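Local coordinates for protein alginate lyase (Paenibacillus sp. FPU-7, PDB 6KFN) that cleaves the polysaccharide alginate, probably by the beta-elimination reaction of alginate lyases, and is built on a right-handed parallel beta-helix, at residues A[75-80]-A[99-104]; A[95-100]-A[120-125]; A[19-24]-A[49-54]. All blocks are in the same frame, centred on the assembly; numbering follows the deposited sequence. Where two conformers were deposited one is given.

Contact 1: A[75-80]-A[99-104]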
loop_
_atom_site.group_PDB
_atom_site.type_symbol
_atom_site.label_atom_id
_atom_site.label_comp_id
_atom_site.label_asym_id
_atom_site.label_seq_id
_atom_site.Cartn_x
_atom_site.Cartn_y
_atom_site.Cartn_z
ATOM N N LEU A 75 8.282 -9.942 -3.471
ATOM C CA LEU A 75 7.306 -11.020 -3.426
ATOM C C LEU A 75 6.192 -10.692 -4.407
ATOM O O LEU A 75 5.669 -9.582 -4.408
ATOM C CB LEU A 75 6.764 -11.156 -2.002
ATOM C CG LEU A 75 5.767 -12.294 -1.755
ATOM C CD1 LEU A 75 6.432 -13.692 -1.963
ATOM C CD2 LEU A 75 5.169 -12.193 -0.376
ATOM N N TYR A 76 5.811 -11.692 -5.212
ATOM C CA TYR A 76 4.741 -11.569 -6.209
ATOM C C TYR A 76 3.674 -12.586 -5.827
ATOM O O TYR A 76 3.933 -13.792 -5.882
ATOM C CB TYR A 76 5.287 -11.851 -7.606
ATOM C CG TYR A 76 4.308 -11.727 -8.741
ATOM C CD1 TYR A 76 3.278 -10.816 -8.740
ATOM C CD2 TYR A 76 4.416 -12.533 -9.858
ATOM C CE1 TYR A 76 2.424 -10.670 -9.835
ATOM C CE2 TYR A 76 3.581 -12.400 -10.949
ATOM C CZ TYR A 76 2.579 -11.479 -10.931
ATOM O OH TYR A 76 1.767 -11.380 -12.023
ATOM N N VAL A 77 2.484 -12.117 -5.448
ATOM C CA VAL A 77 1.405 -12.966 -4.958
ATOM C C VAL A 77 0.325 -13.003 -6.030
ATOM O O VAL A 77 -0.226 -11.968 -6.393
ATOM C CB VAL A 77 0.834 -12.437 -3.632
ATOM C CG1 VAL A 77 -0.206 -13.432 -3.100
ATOM C CG2 VAL A 77 1.926 -12.183 -2.602
ATOM N N THR A 78 -0.000 -14.220 -6.502
ATOM C CA THR A 78 -1.005 -14.447 -7.519
ATOM C C THR A 78 -2.060 -15.441 -7.092
ATOM O O THR A 78 -2.944 -15.747 -7.892
ATOM C CB THR A 78 -0.391 -14.858 -8.863
ATOM O OG1 THR A 78 0.444 -15.991 -8.651
ATOM C CG2 THR A 78 0.416 -13.736 -9.477
ATOM N N GLY A 79 -2.000 -15.935 -5.867
ATOM C CA GLY A 79 -3.010 -16.820 -5.317
ATOM C C GLY A 79 -3.719 -16.147 -4.144
ATOM O O GLY A 79 -3.381 -15.062 -3.694
ATOM N N ASP A 80 -4.728 -16.869 -3.652
ATOM C CA ASP A 80 -5.592 -16.358 -2.607
ATOM C C ASP A 80 -5.232 -16.924 -1.237
ATOM O O ASP A 80 -4.623 -17.988 -1.120
ATOM C CB ASP A 80 -7.063 -16.741 -2.896
ATOM C CG ASP A 80 -7.613 -16.158 -4.165
ATOM O OD1 ASP A 80 -7.061 -15.194 -4.731
ATOM O OD2 ASP A 80 -8.682 -16.659 -4.578
ATOM N N ASP A 99 -1.334 -9.763 -8.013
ATOM C CA ASP A 99 -2.116 -9.856 -9.245
ATOM C C ASP A 99 -3.204 -10.901 -9.026
ATOM O O ASP A 99 -2.901 -12.056 -8.714
ATOM C CB ASP A 99 -1.312 -10.223 -10.474
ATOM C CG ASP A 99 -0.724 -9.065 -11.233
ATOM O OD1 ASP A 99 -1.289 -7.958 -11.181
ATOM O OD2 ASP A 99 0.238 -9.312 -12.019
ATOM N N HIS A 100 -4.463 -10.487 -9.211
ATOM C CA HIS A 100 -5.614 -11.378 -9.044
ATOM C C HIS A 100 -5.496 -12.236 -7.793
ATOM O O HIS A 100 -5.804 -13.422 -7.803
ATOM C CB HIS A 100 -5.958 -12.170 -10.305
ATOM C CG HIS A 100 -4.848 -12.986 -10.865
ATOM N ND1 HIS A 100 -4.418 -14.171 -10.307
ATOM C CD2 HIS A 100 -4.074 -12.757 -11.951
ATOM C CE1 HIS A 100 -3.425 -14.636 -11.041
ATOM N NE2 HIS A 100 -3.199 -13.813 -12.040
ATOM N N ALA A 101 -5.097 -11.595 -6.703
ATOM C CA ALA A 101 -4.901 -12.240 -5.407
ATOM C C ALA A 101 -5.917 -11.669 -4.430
ATOM O O ALA A 101 -6.113 -10.459 -4.380
ATOM C CB ALA A 101 -3.482 -11.996 -4.908
ATOM N N ASN A 102 -6.536 -12.551 -3.650
ATOM C CA ASN A 102 -7.677 -12.169 -2.850
ATOM C C ASN A 102 -7.549 -12.755 -1.443
ATOM O O ASN A 102 -7.027 -13.861 -1.261
ATOM C CB ASN A 102 -8.992 -12.668 -3.459
ATOM C CG ASN A 102 -9.164 -12.169 -4.875
ATOM O OD1 ASN A 102 -9.649 -11.086 -5.093
ATOM N ND2 ASN A 102 -8.637 -12.909 -5.848
ATOM N N HIS A 103 -8.069 -12.031 -0.455
ATOM C CA HIS A 103 -8.060 -12.496 0.925
ATOM C C HIS A 103 -6.644 -12.768 1.434
ATOM O O HIS A 103 -6.425 -13.653 2.256
ATOM C CB HIS A 103 -8.964 -13.715 1.154
ATOM C CG HIS A 103 -10.387 -13.431 0.840
ATOM N ND1 HIS A 103 -11.202 -12.735 1.691
ATOM C CD2 HIS A 103 -11.146 -13.758 -0.230
ATOM C CE1 HIS A 103 -12.404 -12.642 1.167
ATOM N NE2 HIS A 103 -12.402 -13.247 0.002
ATOM N N VAL A 104 -5.692 -11.941 0.982
ATOM C CA VAL A 104 -4.322 -11.965 1.485
ATOM C C VAL A 104 -4.247 -11.028 2.679
ATOM O O VAL A 104 -4.762 -9.912 2.643
ATOM C CB VAL A 104 -3.358 -11.527 0.372
ATOM C CG1 VAL A 104 -1.935 -11.392 0.881
ATOM C CG2 VAL A 104 -3.419 -12.481 -0.820
HETATM O O HOH W 1 -5.813 -16.164 -7.111
#
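Asp80 OD1 is met by two N-H groups of Asn102, one of them weakly, and by a water that also lies near His100 O and may donate to the carboxylate. Asn102 ND2 reaches Asp80 OD1 at 3.0 Å along a fairly straight bond lying in the amide plane. The weak bond, from Asn102 N to Asp80 OD1, is 2.9 Å. Both side chains place CG anti to the carbonyl carbon and run alongside each other, planes 83° apart, with ND2 coming at OD1 from above the carboxylate. At the other end, Tyr76, with CG anti to the backbone N (chi1 -178°), carries its hydroxyl across to Asp99. Tyr76 OH donates to the anti lone pair of Asp99 OD2 at 2.6 Å, the ring crossing the carboxylate obliquely with Thr78 CG2 over one face near the rim. A phenylalanine here would remove that donor and would probably leave the Asp99 carboxylate less firmly fixed against Arg122. Between these ends, Asp99 N donates to Val77 O at 3.0 Å, nearly along the C=O axis. On the inner side, Val77 CG1 meets Val104 CG2 tip to tip at 4.1 Å and also touches Ala101 CB. Ala101 CB lies 3.3 Å from Gly79 O, a buried carbonyl with no polar partner. The chemistry is thus divided: two carboxylates fasten the ends of the contact, while methyl groups pack between them on the inner side.

Contact 2: A[95-100]-A[120-125]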
loop_
_atom_site.group_PDB
_atom_site.type_symbol
_atom_site.label_atom_id
_atom_site.label_comp_id
_atom_site.label_asym_id
_atom_site.label_seq_id
_atom_site.Cartn_x
_atom_site.Cartn_y
_atom_site.Cartn_z
ATOM N N GLY A 95 7.942 -3.811 -3.938
ATOM C CA GLY A 95 8.035 -4.602 -2.735
ATOM C C GLY A 95 7.174 -5.863 -2.837
ATOM O O GLY A 95 7.677 -6.961 -3.042
ATOM N N ILE A 96 5.860 -5.664 -2.713
ATOM C CA ILE A 96 4.894 -6.744 -2.875
ATOM C C ILE A 96 3.943 -6.348 -3.992
ATOM O O ILE A 96 3.304 -5.300 -3.929
ATOM C CB ILE A 96 4.122 -7.052 -1.588
ATOM C CG1 ILE A 96 5.051 -7.301 -0.438
ATOM C CG2 ILE A 96 3.199 -8.246 -1.836
ATOM C CD1 ILE A 96 4.341 -7.566 0.897
ATOM N N MET A 97 3.853 -7.189 -5.009
ATOM C CA MET A 97 2.889 -7.044 -6.087
ATOM C C MET A 97 1.874 -8.160 -5.943
ATOM O O MET A 97 2.255 -9.327 -5.838
ATOM C CB MET A 97 3.586 -7.146 -7.452
ATOM C CG MET A 97 2.648 -7.056 -8.661
ATOM S SD MET A 97 1.850 -5.459 -8.908
ATOM C CE MET A 97 3.246 -4.495 -9.372
ATOM N N LEU A 98 0.581 -7.805 -5.942
ATOM C CA LEU A 98 -0.520 -8.769 -5.955
ATOM C C LEU A 98 -1.236 -8.650 -7.284
ATOM O O LEU A 98 -1.657 -7.566 -7.655
ATOM C CB LEU A 98 -1.491 -8.485 -4.809
ATOM C CG LEU A 98 -0.694 -8.455 -3.462
ATOM C CD1 LEU A 98 -0.263 -7.087 -2.989
ATOM C CD2 LEU A 98 -1.669 -9.079 -2.448
ATOM N N ASP A 99 -1.334 -9.763 -8.013
ATOM C CA ASP A 99 -2.116 -9.856 -9.245
ATOM C C ASP A 99 -3.204 -10.901 -9.026
ATOM O O ASP A 99 -2.901 -12.056 -8.714
ATOM C CB ASP A 99 -1.312 -10.223 -10.474
ATOM C CG ASP A 99 -0.724 -9.065 -11.233
ATOM O OD1 ASP A 99 -1.289 -7.958 -11.181
ATOM O OD2 ASP A 99 0.238 -9.312 -12.019
ATOM N N HIS A 100 -4.463 -10.487 -9.211
ATOM C CA HIS A 100 -5.614 -11.378 -9.044
ATOM C C HIS A 100 -5.496 -12.236 -7.793
ATOM O O HIS A 100 -5.804 -13.422 -7.803
ATOM C CB HIS A 100 -5.958 -12.170 -10.305
ATOM C CG HIS A 100 -4.848 -12.986 -10.865
ATOM N ND1 HIS A 100 -4.418 -14.171 -10.307
ATOM C CD2 HIS A 100 -4.074 -12.757 -11.951
ATOM C CE1 HIS A 100 -3.425 -14.636 -11.041
ATOM N NE2 HIS A 100 -3.199 -13.813 -12.040
ATOM N N HIS A 120 1.449 -3.042 -4.286
ATOM C CA HIS A 120 0.524 -2.765 -5.375
ATOM C C HIS A 120 -0.521 -3.871 -5.450
ATOM O O HIS A 120 -0.188 -5.038 -5.645
ATOM C CB HIS A 120 1.282 -2.659 -6.674
ATOM C CG HIS A 120 0.510 -2.097 -7.838
ATOM N ND1 HIS A 120 1.158 -1.457 -8.841
ATOM C CD2 HIS A 120 -0.815 -2.009 -8.138
ATOM C CE1 HIS A 120 0.289 -1.058 -9.758
ATOM N NE2 HIS A 120 -0.911 -1.420 -9.371
ATOM N N PHE A 121 -1.795 -3.495 -5.256
ATOM C CA PHE A 121 -2.936 -4.393 -5.453
ATOM C C PHE A 121 -3.397 -4.243 -6.907
ATOM O O PHE A 121 -3.868 -3.171 -7.285
ATOM C CB PHE A 121 -4.094 -4.025 -4.535
ATOM C CG PHE A 121 -3.756 -4.055 -3.063
ATOM C CD1 PHE A 121 -3.808 -5.227 -2.373
ATOM C CD2 PHE A 121 -3.396 -2.915 -2.391
ATOM C CE1 PHE A 121 -3.511 -5.281 -1.025
ATOM C CE2 PHE A 121 -3.098 -2.948 -1.046
ATOM C CZ PHE A 121 -3.163 -4.157 -0.346
ATOM N N ARG A 122 -3.213 -5.279 -7.729
ATOM C CA ARG A 122 -3.424 -5.138 -9.173
ATOM C C ARG A 122 -4.287 -6.266 -9.707
ATOM O O ARG A 122 -4.418 -7.352 -9.123
ATOM C CB ARG A 122 -2.045 -5.084 -9.872
ATOM C CG ARG A 122 -2.070 -4.551 -11.295
ATOM C CD ARG A 122 -0.690 -4.355 -11.886
ATOM N NE ARG A 122 -0.046 -5.644 -12.124
ATOM C CZ ARG A 122 1.180 -5.770 -12.610
ATOM N NH1 ARG A 122 1.893 -4.714 -12.960
ATOM N NH2 ARG A 122 1.705 -6.982 -12.763
ATOM N N ASP A 123 -4.846 -6.017 -10.895
ATOM C CA ASP A 123 -5.508 -7.061 -11.674
ATOM C C ASP A 123 -6.576 -7.777 -10.851
ATOM O O ASP A 123 -6.616 -8.991 -10.736
ATOM C CB ASP A 123 -4.500 -8.036 -12.286
ATOM C CG ASP A 123 -5.074 -8.908 -13.364
ATOM O OD1 ASP A 123 -6.067 -8.517 -13.993
ATOM O OD2 ASP A 123 -4.488 -9.983 -13.619
ATOM N N GLY A 124 -7.486 -6.966 -10.290
ATOM C CA GLY A 124 -8.640 -7.526 -9.600
ATOM C C GLY A 124 -8.387 -7.965 -8.168
ATOM O O GLY A 124 -9.314 -8.475 -7.538
ATOM N N SER A 125 -7.194 -7.766 -7.638
ATOM C CA SER A 125 -6.877 -8.214 -6.280
ATOM C C SER A 125 -7.764 -7.508 -5.277
ATOM O O SER A 125 -7.696 -6.281 -5.154
ATOM C CB SER A 125 -5.412 -7.878 -5.960
ATOM O OG SER A 125 -4.516 -8.665 -6.713
HETATM O O HOH W 2 -1.636 -10.335 -14.167
#
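Backbone bonding forms a parallel ladder: His120 N donates to Ile96 O, Arg122 N to Leu98 O, and Leu98 N, almost perfectly straight at 2.9 Å, to His120 O. In the type I' turn 122-125 beyond it, Arg122 O accepts three donors, His100 N, Ser125 N and Ser125 OG, the hydroxyl being the nearest at 2.7 Å. The ionic interaction is a side-on salt bridge. Arg122 NE meets Asp99 OD1 at 2.8 Å and Arg122 NH2 meets Asp99 OD2 at 2.9 Å, each through a syn lone pair, with carboxylate and guanidinium only 20° from coplanar. This grip limits rotation, and Tyr76 on Asp99 OD2 and a cation-pi contact of Arg122 with Tyr161 probably restrain the pair further. Sulfur packing lies beside it: Met97, bent at chi2 and chi3, sets SD over the centre of the guanidinium, 3.7 Å above its plane, and obliquely 4.2 Å from the His120 ring centroid. That imidazole is anchored by Glu117 and Gly152. On the other sheet face, Leu98 CD1 touches Phe121 CD1 at 4.1 Å, both side chains packing on Met106. In-register parallel strands from successive coils characterise a parallel beta-helix, here the right-handed one of the pectate-lyase-like family.

Contact 3: A[19-24]-A[49-54]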
loop_
_atom_site.group_PDB
_atom_site.type_symbol
_atom_site.label_atom_id
_atom_site.label_comp_id
_atom_site.label_asym_id
_atom_site.label_seq_id
_atom_site.Cartn_x
_atom_site.Cartn_y
_atom_site.Cartn_z
ATOM N N LYS A 19 6.993 -23.235 -4.461
ATOM C CA LYS A 19 6.591 -24.026 -5.626
ATOM C C LYS A 19 5.645 -25.150 -5.206
ATOM O O LYS A 19 4.697 -25.469 -5.916
ATOM C CB LYS A 19 7.825 -24.576 -6.347
ATOM C CG LYS A 19 7.520 -25.410 -7.576
ATOM C CD LYS A 19 8.818 -25.847 -8.277
ATOM C CE LYS A 19 8.610 -26.988 -9.271
ATOM N NZ LYS A 19 9.794 -27.118 -10.161
ATOM N N ASN A 20 5.892 -25.738 -4.048
ATOM C CA ASN A 20 5.140 -26.872 -3.518
ATOM C C ASN A 20 4.124 -26.459 -2.472
ATOM O O ASN A 20 3.657 -27.297 -1.696
ATOM C CB ASN A 20 6.136 -27.906 -2.945
ATOM C CG ASN A 20 5.501 -29.166 -2.397
ATOM O OD1 ASN A 20 5.739 -29.535 -1.232
ATOM N ND2 ASN A 20 4.810 -29.911 -3.253
ATOM N N ALA A 21 3.733 -25.184 -2.432
ATOM C CA ALA A 21 2.860 -24.711 -1.378
ATOM C C ALA A 21 1.481 -25.338 -1.495
ATOM O O ALA A 21 0.925 -25.459 -2.595
ATOM C CB ALA A 21 2.737 -23.194 -1.430
ATOM N N LYS A 22 0.923 -25.673 -0.339
ATOM C CA LYS A 22 -0.392 -26.283 -0.188
ATOM C C LYS A 22 -1.178 -25.549 0.886
ATOM O O LYS A 22 -0.588 -25.009 1.832
ATOM C CB LYS A 22 -0.245 -27.756 0.232
ATOM C CG LYS A 22 0.520 -28.587 -0.782
ATOM C CD LYS A 22 0.656 -30.032 -0.328
ATOM C CE LYS A 22 1.465 -30.843 -1.311
ATOM N NZ LYS A 22 1.912 -32.157 -0.779
ATOM N N PRO A 23 -2.522 -25.538 0.784
ATOM C CA PRO A 23 -3.340 -25.015 1.878
ATOM C C PRO A 23 -2.879 -25.555 3.223
ATOM O O PRO A 23 -2.659 -26.764 3.384
ATOM C CB PRO A 23 -4.770 -25.467 1.507
ATOM C CG PRO A 23 -4.714 -25.589 -0.014
ATOM C CD PRO A 23 -3.334 -26.178 -0.259
ATOM N N GLY A 24 -2.746 -24.669 4.216
ATOM C CA GLY A 24 -2.346 -25.043 5.557
ATOM C C GLY A 24 -0.848 -25.084 5.791
ATOM O O GLY A 24 -0.411 -25.316 6.916
ATOM N N GLN A 49 -7.788 -22.916 5.639
ATOM C CA GLN A 49 -6.468 -23.467 5.359
ATOM C C GLN A 49 -5.629 -22.409 4.640
ATOM O O GLN A 49 -5.279 -22.607 3.482
ATOM C CB GLN A 49 -6.533 -24.742 4.479
ATOM C CG GLN A 49 -7.453 -25.891 4.877
ATOM C CD GLN A 49 -7.485 -27.041 3.862
ATOM O OE1 GLN A 49 -6.608 -27.905 3.822
ATOM N NE2 GLN A 49 -8.474 -26.937 2.961
ATOM N N PRO A 50 -5.278 -21.286 5.280
ATOM C CA PRO A 50 -4.448 -20.290 4.591
ATOM C C PRO A 50 -3.058 -20.867 4.376
ATOM O O PRO A 50 -2.660 -21.859 5.000
ATOM C CB PRO A 50 -4.440 -19.097 5.556
ATOM C CG PRO A 50 -4.682 -19.740 6.910
ATOM C CD PRO A 50 -5.629 -20.878 6.635
ATOM N N ILE A 51 -2.297 -20.213 3.505
ATOM C CA ILE A 51 -0.884 -20.515 3.296
ATOM C C ILE A 51 -0.106 -19.381 3.950
ATOM O O ILE A 51 -0.365 -18.220 3.660
ATOM C CB ILE A 51 -0.520 -20.679 1.810
ATOM C CG1 ILE A 51 -1.431 -21.682 1.140
ATOM C CG2 ILE A 51 0.948 -21.115 1.701
ATOM C CD1 ILE A 51 -1.202 -21.875 -0.352
ATOM N N THR A 52 0.819 -19.705 4.858
ATOM C CA THR A 52 1.536 -18.693 5.618
ATOM C C THR A 52 3.004 -18.659 5.213
ATOM O O THR A 52 3.648 -19.700 5.101
ATOM C CB THR A 52 1.410 -18.984 7.119
ATOM O OG1 THR A 52 0.019 -18.937 7.456
ATOM C CG2 THR A 52 2.147 -17.985 7.985
ATOM N N ILE A 53 3.530 -17.438 5.050
ATOM C CA ILE A 53 4.965 -17.187 5.025
ATOM C C ILE A 53 5.244 -16.186 6.140
ATOM O O ILE A 53 4.643 -15.118 6.165
ATOM C CB ILE A 53 5.416 -16.687 3.654
ATOM C CG1 ILE A 53 6.966 -16.602 3.629
ATOM C CG2 ILE A 53 4.609 -15.571 3.151
ATOM C CD1 ILE A 53 7.446 -16.277 2.234
ATOM N N ARG A 54 6.136 -16.548 7.054
ATOM C CA ARG A 54 6.368 -15.706 8.216
ATOM C C ARG A 54 7.796 -15.815 8.680
ATOM O O ARG A 54 8.486 -16.787 8.408
ATOM C CB ARG A 54 5.394 -16.036 9.350
ATOM C CG ARG A 54 5.595 -17.418 9.937
ATOM C CD ARG A 54 4.560 -17.678 11.002
ATOM N NE ARG A 54 4.642 -19.038 11.519
ATOM C CZ ARG A 54 5.339 -19.422 12.574
ATOM N NH1 ARG A 54 6.051 -18.556 13.292
ATOM N NH2 ARG A 54 5.344 -20.697 12.922
HETATM O O HOH W 3 -3.678 -29.095 2.757
#
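Ala21 points its CB at strand 51-55 where the chain leaving helix 11-19 passes beside it, and Ile51 reaches across with one of its branches. That branch is CG2, which lies anti to the backbone N of Ile51 and meets Ala21 CB at 4.2 Å. The other branch of Ile51 starts from CG1, anti to the carbonyl carbon (chi1 -53°), and lies over the face of the Lys22-Pro23 peptide: CG1 is 3.5 Å from Lys22 O, with CD1 following along the same carbonyl. Trp82 and Ala43 also touch this isoleucine, so it is wedged between the loop and the neighbouring coil. Further along, Pro23 and Gln49 meet at the root of their side chains, Pro23 CB lying 3.5 Å from Gln49 CB. From there Gln49 runs on past the proline ring as an extended chain, in one of its two deposited conformers. Its OE1 is joined to Pro23 O through a water, which lies 2.6 Å from Pro23 O but is bound only weakly to Gln49 OE1. Next to these side chains, Gly24 N donates to two carbonyls. The better bond, 2.9 Å from Gly24 N to Pro50 O, arrives 51° out of the carbonyl plane, while the one to Gln49 O at 3.3 Å is weak. Gly24 has backbone angles at which a CB would press against the carbonyl oxygen of Pro23. The chemistry implied is modest: one N-H divided between two acceptors, a water link at the exposed margin and a small apolar patch hold the lead-ins of strands 25-29 and 51-55 together.

Overall arrangement
Contact 2 is buried, contact 1 partly buried, and contact 3 lies at the surface. Contacts 1 and 2 are neighbours: they share Asp99 and His100, and their strands 73-77, 94-99 and 119-122 run side by side in one parallel sheet of the beta-helix. Asp99 bonds in both and so joins them chemically, while Ser125 OG bonds to Ala101 N. Contact 3 stands apart, its centre about 12 Å from that of contact 1, and belongs to a different face near the N-terminal end. Charge and a regular ladder mark contact 2, side-chain bonding where the strands give way to loops marks contact 1, and contact 3 relies on backbone, water and a few apolar atoms.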